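Local coordinates for aldehyde dehydrogenase family protein (Pseudomonas syringae pv. tomato, PDB 5IUV), which oxidises indole-3-acetaldehyde, probably to the auxin indole-3-acetic acid, with NAD+ as cofactor, a step linked to the virulence of this plant pathogen, at residues V160-V165 with M235-V240; V165-P170 with K191-S196; L182-S187 with H482-Y487; T239-G244 with R263-A268. All coordinates share one frame; numbering follows the deposited sequence.

Contact 1: V160-V165 with M235-V240; sequences VVAAIV and MDVDTV. With NAD (nicotinamide-adenine-dinucleotide), chain C.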
# COMPACT_ATOMS: atom_id res chain seq x y z
N VAL A 160 -24.57 1.27 10.41
CA VAL A 160 -25.70 1.85 9.69
C VAL A 160 -25.31 3.18 9.06
O VAL A 160 -24.85 4.09 9.74
CB VAL A 160 -26.91 2.06 10.62
CG1 VAL A 160 -28.04 2.80 9.90
CG2 VAL A 160 -27.39 0.72 11.15
N VAL A 161 -25.49 3.28 7.74
CA VAL A 161 -25.10 4.46 6.98
C VAL A 161 -26.33 5.17 6.43
O VAL A 161 -27.18 4.53 5.81
CB VAL A 161 -24.16 4.07 5.82
CG1 VAL A 161 -23.80 5.29 4.98
CG2 VAL A 161 -22.91 3.38 6.35
N ALA A 162 -26.45 6.48 6.68
CA ALA A 162 -27.46 7.28 5.99
C ALA A 162 -26.82 7.96 4.79
O ALA A 162 -25.76 8.57 4.91
CB ALA A 162 -28.08 8.31 6.94
N ALA A 163 -27.43 7.82 3.62
CA ALA A 163 -26.93 8.48 2.42
C ALA A 163 -27.98 9.46 1.89
O ALA A 163 -29.07 9.06 1.49
CB ALA A 163 -26.58 7.46 1.36
N ILE A 164 -27.62 10.73 1.88
CA ILE A 164 -28.50 11.79 1.42
C ILE A 164 -27.92 12.36 0.12
O ILE A 164 -26.79 12.86 0.11
CB ILE A 164 -28.65 12.90 2.48
CG1 ILE A 164 -29.23 12.33 3.78
CG2 ILE A 164 -29.54 14.02 1.97
CD1 ILE A 164 -29.18 13.29 4.95
N VAL A 165 -28.68 12.26 -0.97
CA VAL A 165 -28.16 12.57 -2.30
C VAL A 165 -29.03 13.60 -3.03
O VAL A 165 -30.19 13.81 -2.67
CB VAL A 165 -28.04 11.27 -3.14
CG1 VAL A 165 -27.00 10.34 -2.51
CG2 VAL A 165 -29.39 10.58 -3.27
N MET A 235 -29.92 8.82 16.60
CA MET A 235 -28.92 8.41 17.58
C MET A 235 -28.33 7.02 17.30
O MET A 235 -27.39 6.61 17.98
CB MET A 235 -29.52 8.43 18.99
CG MET A 235 -29.93 9.83 19.45
SD MET A 235 -28.50 10.91 19.58
CE MET A 235 -27.69 10.21 21.01
N ASP A 236 -28.86 6.31 16.32
CA ASP A 236 -28.32 4.99 16.00
C ASP A 236 -27.84 4.90 14.54
O ASP A 236 -27.66 3.80 14.01
CB ASP A 236 -29.35 3.89 16.30
CG ASP A 236 -28.72 2.50 16.37
OD1 ASP A 236 -27.64 2.36 16.98
OD2 ASP A 236 -29.30 1.55 15.79
N VAL A 237 -27.65 6.05 13.91
CA VAL A 237 -26.98 6.09 12.61
C VAL A 237 -25.50 6.38 12.87
O VAL A 237 -25.17 7.34 13.57
CB VAL A 237 -27.59 7.17 11.68
CG1 VAL A 237 -26.71 7.41 10.46
CG2 VAL A 237 -29.00 6.78 11.25
N ASP A 238 -24.62 5.54 12.33
CA ASP A 238 -23.19 5.66 12.61
C ASP A 238 -22.51 6.72 11.75
O ASP A 238 -21.59 7.39 12.20
CB ASP A 238 -22.49 4.31 12.41
CG ASP A 238 -23.03 3.23 13.32
OD1 ASP A 238 -22.73 3.29 14.53
OD2 ASP A 238 -23.75 2.33 12.85
N THR A 239 -22.98 6.85 10.52
CA THR A 239 -22.32 7.68 9.53
C THR A 239 -23.36 8.27 8.61
O THR A 239 -24.30 7.58 8.22
CB THR A 239 -21.29 6.86 8.69
OG1 THR A 239 -20.24 6.38 9.54
CG2 THR A 239 -20.70 7.69 7.56
N VAL A 240 -23.22 9.54 8.27
CA VAL A 240 -24.03 10.10 7.20
C VAL A 240 -23.11 10.57 6.07
O VAL A 240 -22.09 11.22 6.31
CB VAL A 240 -24.96 11.24 7.70
CG1 VAL A 240 -24.16 12.37 8.33
CG2 VAL A 240 -25.84 11.77 6.57
PA NAD C . -29.48 20.42 -1.21
O1A NAD C . -28.37 20.81 -0.31
O2A NAD C . -30.65 21.39 -1.21
O5B NAD C . -30.00 18.98 -0.85
C5B NAD C . -29.30 17.74 -1.11
C4B NAD C . -30.05 16.65 -0.40
O4B NAD C . -30.14 16.98 1.01
C3B NAD C . -31.48 16.35 -0.85
O3B NAD C . -31.75 14.96 -0.77
C2B NAD C . -32.32 17.13 0.15
O2B NAD C . -33.64 16.59 0.29
C1B NAD C . -31.49 16.96 1.42
N9A NAD C . -31.67 17.96 2.46
C8A NAD C . -32.11 19.25 2.33
N7A NAD C . -32.26 19.89 3.46
C5A NAD C . -31.87 18.96 4.42
C6A NAD C . -31.75 19.04 5.82
N6A NAD C . -32.10 20.11 6.54
N1A NAD C . -31.28 17.95 6.47
C2A NAD C . -30.97 16.86 5.76
N3A NAD C . -31.05 16.66 4.44
C4A NAD C . -31.51 17.77 3.82
O3 NAD C . -28.92 20.32 -2.71
PN NAD C . -29.59 20.02 -4.14
O1N NAD C . -30.30 21.26 -4.54
O2N NAD C . -30.36 18.75 -4.05
O5D NAD C . -28.33 19.72 -5.07
C5D NAD C . -27.54 20.78 -5.66
C4D NAD C . -26.25 20.90 -4.88
O4D NAD C . -25.55 19.64 -4.94
C3D NAD C . -25.27 21.93 -5.42
O3D NAD C . -24.75 22.71 -4.35
C2D NAD C . -24.20 21.04 -6.06
O2D NAD C . -22.88 21.58 -6.13
C1D NAD C . -24.18 19.81 -5.13
N1N NAD C . -23.59 18.60 -5.84
C2N NAD C . -22.34 18.16 -5.35
C3N NAD C . -21.75 17.03 -5.89
C7N NAD C . -20.38 16.55 -5.47
O7N NAD C . -19.66 17.28 -4.75
N7N NAD C . -19.95 15.42 -5.97
C4N NAD C . -22.40 16.36 -6.92
C5N NAD C . -23.62 16.82 -7.41
C6N NAD C . -24.20 17.95 -6.85
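D238 reaches across to V160 with its carboxylate: OD2 takes the V160 N-H at 2.8 Å in an almost straight bond (175°), using the lone pair that faces away from OD1. With CG beside its own backbone N (chi1 -61°), the carboxylate is brought to V160 N, while D238 N returns a bond to V160 O at 3.0 Å. D238 thus engages both V160 N and V160 O, just before the regular pairing begins, and R67 of helix 56-72 holds the same OD2 in a salt bridge. Farther on, the strands run parallel, with V161 opposite T239 and A162 opposite V240, and A162 N bonds to T239 O at 2.9 Å. On the face carrying A162, its CB sits against V237 CG1 at 3.9 Å and close to V240 CG2. That same CG2 meets the tip of I164, whose CD1 comes in at a slant at 4.0 Å. I164 also turns CG2 to the adenosine ribose of NAD, 3.2 Å from O4B, and V165 O accepts from O3B. The pair lies in the middle of the cofactor-binding sheet: strand 187-191 flanks strand 149-164 on one side, strand 263-267 continues beyond strand 239-243, and helix 56-72 packs on V160 and V237.

Contact 2: V165-P170 with K191-S196; sequences VPWNFP and KPSEKS. With NAD (nicotinamide-adenine-dinucleotide), chain C.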
# COMPACT_ATOMS: atom_id res chain seq x y z
N VAL A 165 -28.68 12.26 -0.97
CA VAL A 165 -28.16 12.57 -2.30
C VAL A 165 -29.03 13.60 -3.03
O VAL A 165 -30.19 13.81 -2.67
CB VAL A 165 -28.04 11.27 -3.14
CG1 VAL A 165 -27.00 10.34 -2.51
CG2 VAL A 165 -29.39 10.58 -3.27
N PRO A 166 -28.45 14.28 -4.05
CA PRO A 166 -29.15 15.36 -4.74
C PRO A 166 -29.85 14.90 -6.02
O PRO A 166 -29.91 13.71 -6.31
CB PRO A 166 -28.02 16.32 -5.08
CG PRO A 166 -26.89 15.39 -5.42
CD PRO A 166 -27.05 14.18 -4.50
N TRP A 167 -30.34 15.87 -6.79
CA TRP A 167 -31.19 15.56 -7.93
C TRP A 167 -30.50 15.66 -9.30
O TRP A 167 -31.11 15.31 -10.31
CB TRP A 167 -32.41 16.50 -7.92
CG TRP A 167 -32.03 17.95 -7.81
CD1 TRP A 167 -32.05 18.72 -6.68
CD2 TRP A 167 -31.57 18.81 -8.86
NE1 TRP A 167 -31.63 19.99 -6.97
CE2 TRP A 167 -31.33 20.08 -8.30
CE3 TRP A 167 -31.33 18.62 -10.23
CZ2 TRP A 167 -30.86 21.15 -9.05
CZ3 TRP A 167 -30.86 19.69 -10.97
CH2 TRP A 167 -30.64 20.94 -10.38
N ASN A 168 -29.25 16.12 -9.35
CA ASN A 168 -28.66 16.41 -10.66
C ASN A 168 -28.12 15.16 -11.36
O ASN A 168 -28.14 15.08 -12.59
CB ASN A 168 -27.56 17.47 -10.54
CG ASN A 168 -26.36 17.00 -9.74
OD1 ASN A 168 -26.50 16.30 -8.74
ND2 ASN A 168 -25.17 17.39 -10.18
N PHE A 169 -27.64 14.19 -10.57
CA PHE A 169 -27.33 12.85 -11.08
C PHE A 169 -27.90 11.83 -10.10
O PHE A 169 -27.14 11.18 -9.38
CB PHE A 169 -25.82 12.62 -11.23
CG PHE A 169 -25.15 13.50 -12.24
CD1 PHE A 169 -25.08 13.12 -13.57
CD2 PHE A 169 -24.54 14.69 -11.86
CE1 PHE A 169 -24.45 13.93 -14.51
CE2 PHE A 169 -23.90 15.49 -12.78
CZ PHE A 169 -23.85 15.11 -14.11
N PRO A 170 -29.23 11.66 -10.08
CA PRO A 170 -29.91 10.91 -9.01
C PRO A 170 -29.39 9.49 -8.83
O PRO A 170 -28.96 9.12 -7.73
CB PRO A 170 -31.38 10.89 -9.46
CG PRO A 170 -31.52 12.05 -10.38
CD PRO A 170 -30.19 12.18 -11.08
N LYS A 191 -31.71 8.32 1.12
CA LYS A 191 -32.71 9.39 1.09
C LYS A 191 -32.48 10.22 -0.17
O LYS A 191 -31.68 11.15 -0.17
CB LYS A 191 -32.61 10.28 2.34
CG LYS A 191 -33.93 10.87 2.83
CD LYS A 191 -34.58 11.82 1.81
CE LYS A 191 -33.78 13.10 1.61
NZ LYS A 191 -34.44 14.01 0.63
N PRO A 192 -33.20 9.88 -1.25
CA PRO A 192 -33.07 10.63 -2.49
C PRO A 192 -33.69 12.02 -2.38
O PRO A 192 -34.53 12.28 -1.51
CB PRO A 192 -33.85 9.77 -3.50
CG PRO A 192 -34.91 9.12 -2.66
CD PRO A 192 -34.23 8.83 -1.33
N SER A 193 -33.26 12.91 -3.26
CA SER A 193 -33.85 14.24 -3.34
C SER A 193 -35.35 14.16 -3.61
O SER A 193 -35.81 13.34 -4.41
CB SER A 193 -33.16 15.07 -4.42
OG SER A 193 -33.86 16.27 -4.66
N GLU A 194 -36.11 15.03 -2.96
CA GLU A 194 -37.54 15.13 -3.25
C GLU A 194 -37.78 15.58 -4.69
O GLU A 194 -38.88 15.42 -5.21
CB GLU A 194 -38.22 16.09 -2.27
CG GLU A 194 -37.82 17.55 -2.42
CD GLU A 194 -36.60 17.94 -1.58
OE1 GLU A 194 -35.85 17.06 -1.11
OE2 GLU A 194 -36.39 19.16 -1.41
N LYS A 195 -36.76 16.13 -5.34
CA LYS A 195 -36.90 16.54 -6.74
C LYS A 195 -36.62 15.40 -7.71
O LYS A 195 -36.83 15.54 -8.92
CB LYS A 195 -35.97 17.71 -7.05
CG LYS A 195 -36.28 19.01 -6.28
CD LYS A 195 -35.07 19.94 -6.33
CE LYS A 195 -35.42 21.41 -6.28
NZ LYS A 195 -36.21 21.78 -5.08
N SER A 196 -36.13 14.27 -7.20
CA SER A 196 -35.79 13.15 -8.07
C SER A 196 -35.80 11.81 -7.34
O SER A 196 -34.77 11.14 -7.25
CB SER A 196 -34.41 13.38 -8.70
OG SER A 196 -33.41 13.44 -7.70
PA NAD C . -29.48 20.42 -1.21
O1A NAD C . -28.37 20.81 -0.31
O2A NAD C . -30.65 21.39 -1.21
O5B NAD C . -30.00 18.98 -0.85
C5B NAD C . -29.30 17.74 -1.11
C4B NAD C . -30.05 16.65 -0.40
O4B NAD C . -30.14 16.98 1.01
C3B NAD C . -31.48 16.35 -0.85
O3B NAD C . -31.75 14.96 -0.77
C2B NAD C . -32.32 17.13 0.15
O2B NAD C . -33.64 16.59 0.29
C1B NAD C . -31.49 16.96 1.42
N9A NAD C . -31.67 17.96 2.46
C8A NAD C . -32.11 19.25 2.33
N7A NAD C . -32.26 19.89 3.46
C5A NAD C . -31.87 18.96 4.42
C6A NAD C . -31.75 19.04 5.82
N6A NAD C . -32.10 20.11 6.54
N1A NAD C . -31.28 17.95 6.47
C2A NAD C . -30.97 16.86 5.76
N3A NAD C . -31.05 16.66 4.44
C4A NAD C . -31.51 17.77 3.82
O3 NAD C . -28.92 20.32 -2.71
PN NAD C . -29.59 20.02 -4.14
O1N NAD C . -30.30 21.26 -4.54
O2N NAD C . -30.36 18.75 -4.05
O5D NAD C . -28.33 19.72 -5.07
C5D NAD C . -27.54 20.78 -5.66
C4D NAD C . -26.25 20.90 -4.88
O4D NAD C . -25.55 19.64 -4.94
C3D NAD C . -25.27 21.93 -5.42
O3D NAD C . -24.75 22.71 -4.35
C2D NAD C . -24.20 21.04 -6.06
O2D NAD C . -22.88 21.58 -6.13
C1D NAD C . -24.18 19.81 -5.13
N1N NAD C . -23.59 18.60 -5.84
C2N NAD C . -22.34 18.16 -5.35
C3N NAD C . -21.75 17.03 -5.89
C7N NAD C . -20.38 16.55 -5.47
O7N NAD C . -19.66 17.28 -4.75
N7N NAD C . -19.95 15.42 -5.97
C4N NAD C . -22.40 16.36 -6.92
C5N NAD C . -23.62 16.82 -7.41
C6N NAD C . -24.20 17.95 -6.85
O HOH W 1 -31.84 11.93 -5.53
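V165-P170 and K191-S196 are loops leaving two parallel strands, and their one direct backbone bond, V165 N to K191 O at 3.3 Å, is followed, after P192, by a type I turn from S193 to S196. W167 leans into that turn. Its CG sits between its own N and carbonyl carbon (chi1 52°), which lays the indole alongside K195, both side chains pointing the same way, with K195 CD 3.3 Å from W167 CD1. S193 OG lies at the ring edge, in plane; it also accepts from K195 N at 3.0 Å, an ST turn that fixes the hydroxyl. S196 OG presses on W167 CB and on the P170 ring, 3.6 Å from P170 CG. One water ties the loops together, donating to P166 O, accepting from S193 N and bonding to S196 OG. Toward NAD, K191 folds its chain at chi2 and chi3 so that NZ reaches O2B of the adenosine ribose at 2.7 Å and, more loosely, O3B, engaging both hydroxyls; O2B in turn donates to E194 OE1 at 2.7 Å. W167 NE1 gives a weak bond to phosphate oxygen O1N. The two loops form part of the NAD pocket at the ends of strands 149-164 and 187-191, where helices 170-183 and 198-210 start, with helix 98-109 packed on P170 and S196 and helix 224-232 against K191.

Contact 3: L182-S187 with H482-Y487; sequences LSTGNS and HAFDKY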
# COMPACT_ATOMS: atom_id res chain seq x y z
N LEU A 182 -22.20 -0.48 0.57
CA LEU A 182 -22.70 -1.85 0.61
C LEU A 182 -21.55 -2.86 0.50
O LEU A 182 -21.56 -3.89 1.18
CB LEU A 182 -23.72 -2.10 -0.50
CG LEU A 182 -25.03 -1.33 -0.39
CD1 LEU A 182 -25.85 -1.46 -1.68
CD2 LEU A 182 -25.85 -1.83 0.83
N SER A 183 -20.56 -2.55 -0.33
CA SER A 183 -19.43 -3.46 -0.54
C SER A 183 -18.67 -3.75 0.75
O SER A 183 -18.20 -4.87 0.96
CB SER A 183 -18.45 -2.90 -1.58
OG SER A 183 -19.00 -2.99 -2.89
N THR A 184 -18.56 -2.74 1.62
CA THR A 184 -17.87 -2.92 2.90
C THR A 184 -18.73 -3.63 3.94
O THR A 184 -18.26 -3.96 5.02
CB THR A 184 -17.41 -1.56 3.48
OG1 THR A 184 -18.47 -0.61 3.40
CG2 THR A 184 -16.21 -1.04 2.70
N GLY A 185 -20.01 -3.85 3.62
CA GLY A 185 -20.88 -4.63 4.48
C GLY A 185 -21.89 -3.87 5.32
O GLY A 185 -22.59 -4.46 6.14
N ASN A 186 -21.97 -2.55 5.14
CA ASN A 186 -22.93 -1.76 5.92
C ASN A 186 -24.37 -1.95 5.48
O ASN A 186 -24.64 -2.38 4.35
CB ASN A 186 -22.58 -0.27 5.83
CG ASN A 186 -21.21 0.03 6.39
OD1 ASN A 186 -21.04 0.13 7.60
ND2 ASN A 186 -20.23 0.18 5.51
N SER A 187 -25.31 -1.60 6.36
CA SER A 187 -26.68 -1.36 5.95
C SER A 187 -26.80 0.11 5.61
O SER A 187 -26.20 0.96 6.28
CB SER A 187 -27.69 -1.74 7.04
OG SER A 187 -27.65 -3.13 7.30
N HIS A 482 -10.33 4.83 -2.08
CA HIS A 482 -10.39 5.77 -0.96
C HIS A 482 -11.81 6.00 -0.47
O HIS A 482 -12.02 6.34 0.69
CB HIS A 482 -9.74 7.10 -1.35
CG HIS A 482 -8.26 7.02 -1.54
ND1 HIS A 482 -7.38 6.99 -0.47
CD2 HIS A 482 -7.50 6.93 -2.66
CE1 HIS A 482 -6.14 6.90 -0.93
NE2 HIS A 482 -6.19 6.86 -2.25
N ALA A 483 -12.80 5.78 -1.34
CA ALA A 483 -14.19 5.94 -0.94
C ALA A 483 -14.60 4.95 0.15
O ALA A 483 -15.47 5.25 0.98
CB ALA A 483 -15.11 5.79 -2.15
N PHE A 484 -13.98 3.77 0.16
CA PHE A 484 -14.29 2.74 1.14
C PHE A 484 -14.03 3.20 2.56
O PHE A 484 -14.72 2.79 3.49
CB PHE A 484 -13.48 1.46 0.86
CG PHE A 484 -14.01 0.64 -0.28
CD1 PHE A 484 -14.09 1.16 -1.55
CD2 PHE A 484 -14.41 -0.67 -0.08
CE1 PHE A 484 -14.58 0.40 -2.60
CE2 PHE A 484 -14.89 -1.43 -1.12
CZ PHE A 484 -14.98 -0.90 -2.38
N ASP A 485 -13.04 4.08 2.73
CA ASP A 485 -12.64 4.52 4.05
C ASP A 485 -13.73 5.32 4.78
O ASP A 485 -13.70 5.45 5.99
CB ASP A 485 -11.35 5.35 3.96
CG ASP A 485 -10.14 4.52 3.57
OD1 ASP A 485 -10.19 3.27 3.69
OD2 ASP A 485 -9.13 5.11 3.13
N LYS A 486 -14.70 5.84 4.04
CA LYS A 486 -15.80 6.58 4.66
C LYS A 486 -16.80 5.65 5.36
O LYS A 486 -17.63 6.11 6.14
CB LYS A 486 -16.54 7.43 3.63
CG LYS A 486 -15.67 8.46 2.95
CD LYS A 486 -16.50 9.47 2.18
CE LYS A 486 -17.27 8.81 1.05
NZ LYS A 486 -17.66 9.87 0.07
N TYR A 487 -16.72 4.36 5.07
CA TYR A 487 -17.73 3.42 5.52
C TYR A 487 -17.17 2.36 6.46
O TYR A 487 -17.85 1.40 6.81
CB TYR A 487 -18.40 2.76 4.31
CG TYR A 487 -18.95 3.79 3.35
CD1 TYR A 487 -20.08 4.52 3.67
CD2 TYR A 487 -18.29 4.08 2.17
CE1 TYR A 487 -20.58 5.49 2.82
CE2 TYR A 487 -18.77 5.04 1.30
CZ TYR A 487 -19.92 5.75 1.63
OH TYR A 487 -20.40 6.72 0.77
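The F484 ring is met obliquely by two side chains from the end of helix 170-183: T184 CG2 comes to 3.3 Å from CD2, and S183 CB to 3.9 Å from CE2. The Y487 ring has K486 CB over one face, displaced toward the rim, while T184 and N186 touch the residue at its base, CB. T184 is therefore split between the two aromatics. Its OG1 lies between the backbone N and carbonyl carbon (chi1 47°), 3.5 Å from Y487 CB, leaving the methyl to F484. Toward Y487 CB the OG1 contact is mere packing; its hydrogen-bond partners are P180 O and A181 O in the last helical turn. N186 crosses Y487 at about a right angle, its amide plane 57° from the phenol ring. N186 ND2 donates to Y487 O at 3.0 Å (157°), the acceptor lying near the amide plane. The amide is used at both ends: OD1 accepts from G159 N and ND2 also bonds to A181 O, which fixes its rotation and joins the helix end to strand 149-164. G185, with positive phi and two bonds back into the last turn, one of them G185 N to L182 O at 2.9 Å, closes the helix in a Schellman motif, here capping the crossover helix between the parallel strands 149-164 and 187-191, with its last side chains docked on the segment that leads into strand 488-496.

Contact 4: T239-G244 with R263-A268; sequences TVVFTG and RVWLEA. With NAD (nicotinamide-adenine-dinucleotide), chain C.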
# COMPACT_ATOMS: atom_id res chain seq x y z
N THR A 239 -22.98 6.85 10.52
CA THR A 239 -22.32 7.68 9.53
C THR A 239 -23.36 8.27 8.61
O THR A 239 -24.30 7.58 8.22
CB THR A 239 -21.29 6.86 8.69
OG1 THR A 239 -20.24 6.38 9.54
CG2 THR A 239 -20.70 7.69 7.56
N VAL A 240 -23.22 9.54 8.27
CA VAL A 240 -24.03 10.10 7.20
C VAL A 240 -23.11 10.57 6.07
O VAL A 240 -22.09 11.22 6.31
CB VAL A 240 -24.96 11.24 7.70
CG1 VAL A 240 -24.16 12.37 8.33
CG2 VAL A 240 -25.84 11.77 6.57
N VAL A 241 -23.45 10.19 4.85
CA VAL A 241 -22.73 10.71 3.70
C VAL A 241 -23.71 11.55 2.90
O VAL A 241 -24.89 11.20 2.80
CB VAL A 241 -22.11 9.61 2.83
CG1 VAL A 241 -21.04 8.88 3.64
CG2 VAL A 241 -23.17 8.61 2.32
N PHE A 242 -23.22 12.65 2.36
CA PHE A 242 -24.06 13.68 1.79
C PHE A 242 -23.47 14.24 0.52
O PHE A 242 -22.27 14.46 0.42
CB PHE A 242 -24.26 14.81 2.81
CG PHE A 242 -24.98 16.02 2.28
CD1 PHE A 242 -24.27 17.13 1.83
CD2 PHE A 242 -26.36 16.08 2.26
CE1 PHE A 242 -24.92 18.26 1.35
CE2 PHE A 242 -27.03 17.20 1.78
CZ PHE A 242 -26.30 18.29 1.33
N THR A 243 -24.34 14.48 -0.46
CA THR A 243 -23.98 15.26 -1.63
C THR A 243 -25.08 16.29 -1.86
O THR A 243 -26.26 15.95 -1.97
CB THR A 243 -23.79 14.37 -2.87
OG1 THR A 243 -22.65 13.53 -2.69
CG2 THR A 243 -23.56 15.22 -4.08
N GLY A 244 -24.69 17.56 -1.91
CA GLY A 244 -25.66 18.63 -2.04
C GLY A 244 -25.01 19.99 -1.87
O GLY A 244 -23.83 20.16 -2.16
N ARG A 263 -20.15 10.03 12.17
CA ARG A 263 -19.21 10.51 11.17
C ARG A 263 -19.98 11.25 10.07
O ARG A 263 -21.08 10.84 9.69
CB ARG A 263 -18.38 9.37 10.57
CG ARG A 263 -17.35 8.76 11.52
CD ARG A 263 -17.93 7.64 12.36
NE ARG A 263 -16.90 7.01 13.17
CZ ARG A 263 -16.63 7.33 14.44
NH1 ARG A 263 -17.35 8.27 15.06
NH2 ARG A 263 -15.66 6.71 15.09
N VAL A 264 -19.41 12.34 9.57
CA VAL A 264 -20.05 13.16 8.55
C VAL A 264 -19.11 13.34 7.37
O VAL A 264 -18.00 13.84 7.54
CB VAL A 264 -20.45 14.55 9.10
CG1 VAL A 264 -21.04 15.42 8.00
CG2 VAL A 264 -21.44 14.40 10.24
N TRP A 265 -19.55 12.93 6.19
CA TRP A 265 -18.74 13.05 4.98
C TRP A 265 -19.53 13.83 3.94
O TRP A 265 -20.64 13.45 3.60
CB TRP A 265 -18.35 11.68 4.44
CG TRP A 265 -17.59 10.82 5.41
CD1 TRP A 265 -18.10 9.82 6.19
CD2 TRP A 265 -16.20 10.88 5.71
NE1 TRP A 265 -17.11 9.25 6.95
CE2 TRP A 265 -15.93 9.89 6.67
CE3 TRP A 265 -15.15 11.68 5.25
CZ2 TRP A 265 -14.65 9.68 7.19
CZ3 TRP A 265 -13.89 11.47 5.76
CH2 TRP A 265 -13.65 10.47 6.72
N LEU A 266 -18.93 14.90 3.44
CA LEU A 266 -19.66 15.87 2.62
C LEU A 266 -19.07 16.05 1.23
O LEU A 266 -17.85 16.16 1.07
CB LEU A 266 -19.69 17.23 3.33
CG LEU A 266 -20.15 17.20 4.79
CD1 LEU A 266 -19.80 18.49 5.52
CD2 LEU A 266 -21.64 16.92 4.85
N GLU A 267 -19.94 16.11 0.24
CA GLU A 267 -19.58 16.51 -1.11
C GLU A 267 -20.49 17.68 -1.47
O GLU A 267 -21.69 17.49 -1.63
CB GLU A 267 -19.74 15.36 -2.11
CG GLU A 267 -18.91 14.13 -1.79
CD GLU A 267 -17.67 14.02 -2.67
OE1 GLU A 267 -17.57 14.81 -3.64
OE2 GLU A 267 -16.82 13.14 -2.41
N ALA A 268 -19.94 18.88 -1.57
CA ALA A 268 -20.77 20.07 -1.64
C ALA A 268 -20.54 20.86 -2.92
O ALA A 268 -20.15 20.30 -3.94
CB ALA A 268 -20.52 20.95 -0.42
PA NAD C . -29.48 20.42 -1.21
O1A NAD C . -28.37 20.81 -0.31
O2A NAD C . -30.65 21.39 -1.21
O5B NAD C . -30.00 18.98 -0.85
C5B NAD C . -29.30 17.74 -1.11
C4B NAD C . -30.05 16.65 -0.40
O4B NAD C . -30.14 16.98 1.01
C3B NAD C . -31.48 16.35 -0.85
O3B NAD C . -31.75 14.96 -0.77
C2B NAD C . -32.32 17.13 0.15
O2B NAD C . -33.64 16.59 0.29
C1B NAD C . -31.49 16.96 1.42
N9A NAD C . -31.67 17.96 2.46
C8A NAD C . -32.11 19.25 2.33
N7A NAD C . -32.26 19.89 3.46
C5A NAD C . -31.87 18.96 4.42
C6A NAD C . -31.75 19.04 5.82
N6A NAD C . -32.10 20.11 6.54
N1A NAD C . -31.28 17.95 6.47
C2A NAD C . -30.97 16.86 5.76
N3A NAD C . -31.05 16.66 4.44
C4A NAD C . -31.51 17.77 3.82
O3 NAD C . -28.92 20.32 -2.71
PN NAD C . -29.59 20.02 -4.14
O1N NAD C . -30.30 21.26 -4.54
O2N NAD C . -30.36 18.75 -4.05
O5D NAD C . -28.33 19.72 -5.07
C5D NAD C . -27.54 20.78 -5.66
C4D NAD C . -26.25 20.90 -4.88
O4D NAD C . -25.55 19.64 -4.94
C3D NAD C . -25.27 21.93 -5.42
O3D NAD C . -24.75 22.71 -4.35
C2D NAD C . -24.20 21.04 -6.06
O2D NAD C . -22.88 21.58 -6.13
C1D NAD C . -24.18 19.81 -5.13
N1N NAD C . -23.59 18.60 -5.84
C2N NAD C . -22.34 18.16 -5.35
C3N NAD C . -21.75 17.03 -5.89
C7N NAD C . -20.38 16.55 -5.47
O7N NAD C . -19.66 17.28 -4.75
N7N NAD C . -19.95 15.42 -5.97
C4N NAD C . -22.40 16.36 -6.92
C5N NAD C . -23.62 16.82 -7.41
C6N NAD C . -24.20 17.95 -6.85
O HOH W 2 -17.69 6.91 8.71
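E267 N donates to F242 O at 2.9 Å, one of five backbone bonds that zip T239-G244 to R263-A268 in parallel register, T239 opposite R263 through to T243 opposite E267. G244 N carries the pairing past the strand end, reaching E267 O at 3.0 Å. On the face of T239, V241 and T243, the W265 indole is edged by T239 CG2, in plane and 3.6 Å from CD1. A water in the same plane accepts from W265 NE1 and bonds to T239 OG1. V241 and W265 cross at a slant, V241 CG1 4.0 Å from W265 CB. T243 and E267 run side by side, OG1 3.5 Å from E267 CB; T243 OG1 has its polar partner in K177 NZ, and its CG2, anti to the backbone N, meets the nicotinamide ring 3.1 Å from NAD C3N. On the other face V240 pairs with V264, and L266 CD2 slants over F242 CB. F242 CG, also anti to its own N (chi1 173°), sends the ring toward the adenosine half of NAD, where CE2 lies 3.2 Å from O4B. R263 turns its guanidinium away to E489 and to K471 O of the second subunit, and W265 packs on W265 of that subunit. In this beta-alpha-beta unit, connected by helix 246-258, one end carries polar and intersubunit contacts, the middle apolar pairs, and the other the cofactor, where E267, the predicted active-site residue, makes a weak OE1 bond to carboxamide N7N, consistent with a place beside the reacting nicotinamide.

All four contacts are largely buried, but they differ in depth and character. Contacts 1 and 4 share T239 and V240, and so strand 239-243: they are successive parallel pairings in one sheet, held mainly by main-chain bonds and apolar side chains, with an aspartate carboxylate added in contact 1. Contact 2, nearest the centre of the chain, takes over at V165 where the strands give out, and there loop side chains and a water largely replace sheet bonding. These three contacts touch NAD. Contact 3 does not; it joins a helix end to a distant part of the sequence through aromatic packing and one amide, yet Y487 still packs on V161 of contact 1 and V241 of contact 4, tying it to the sheet.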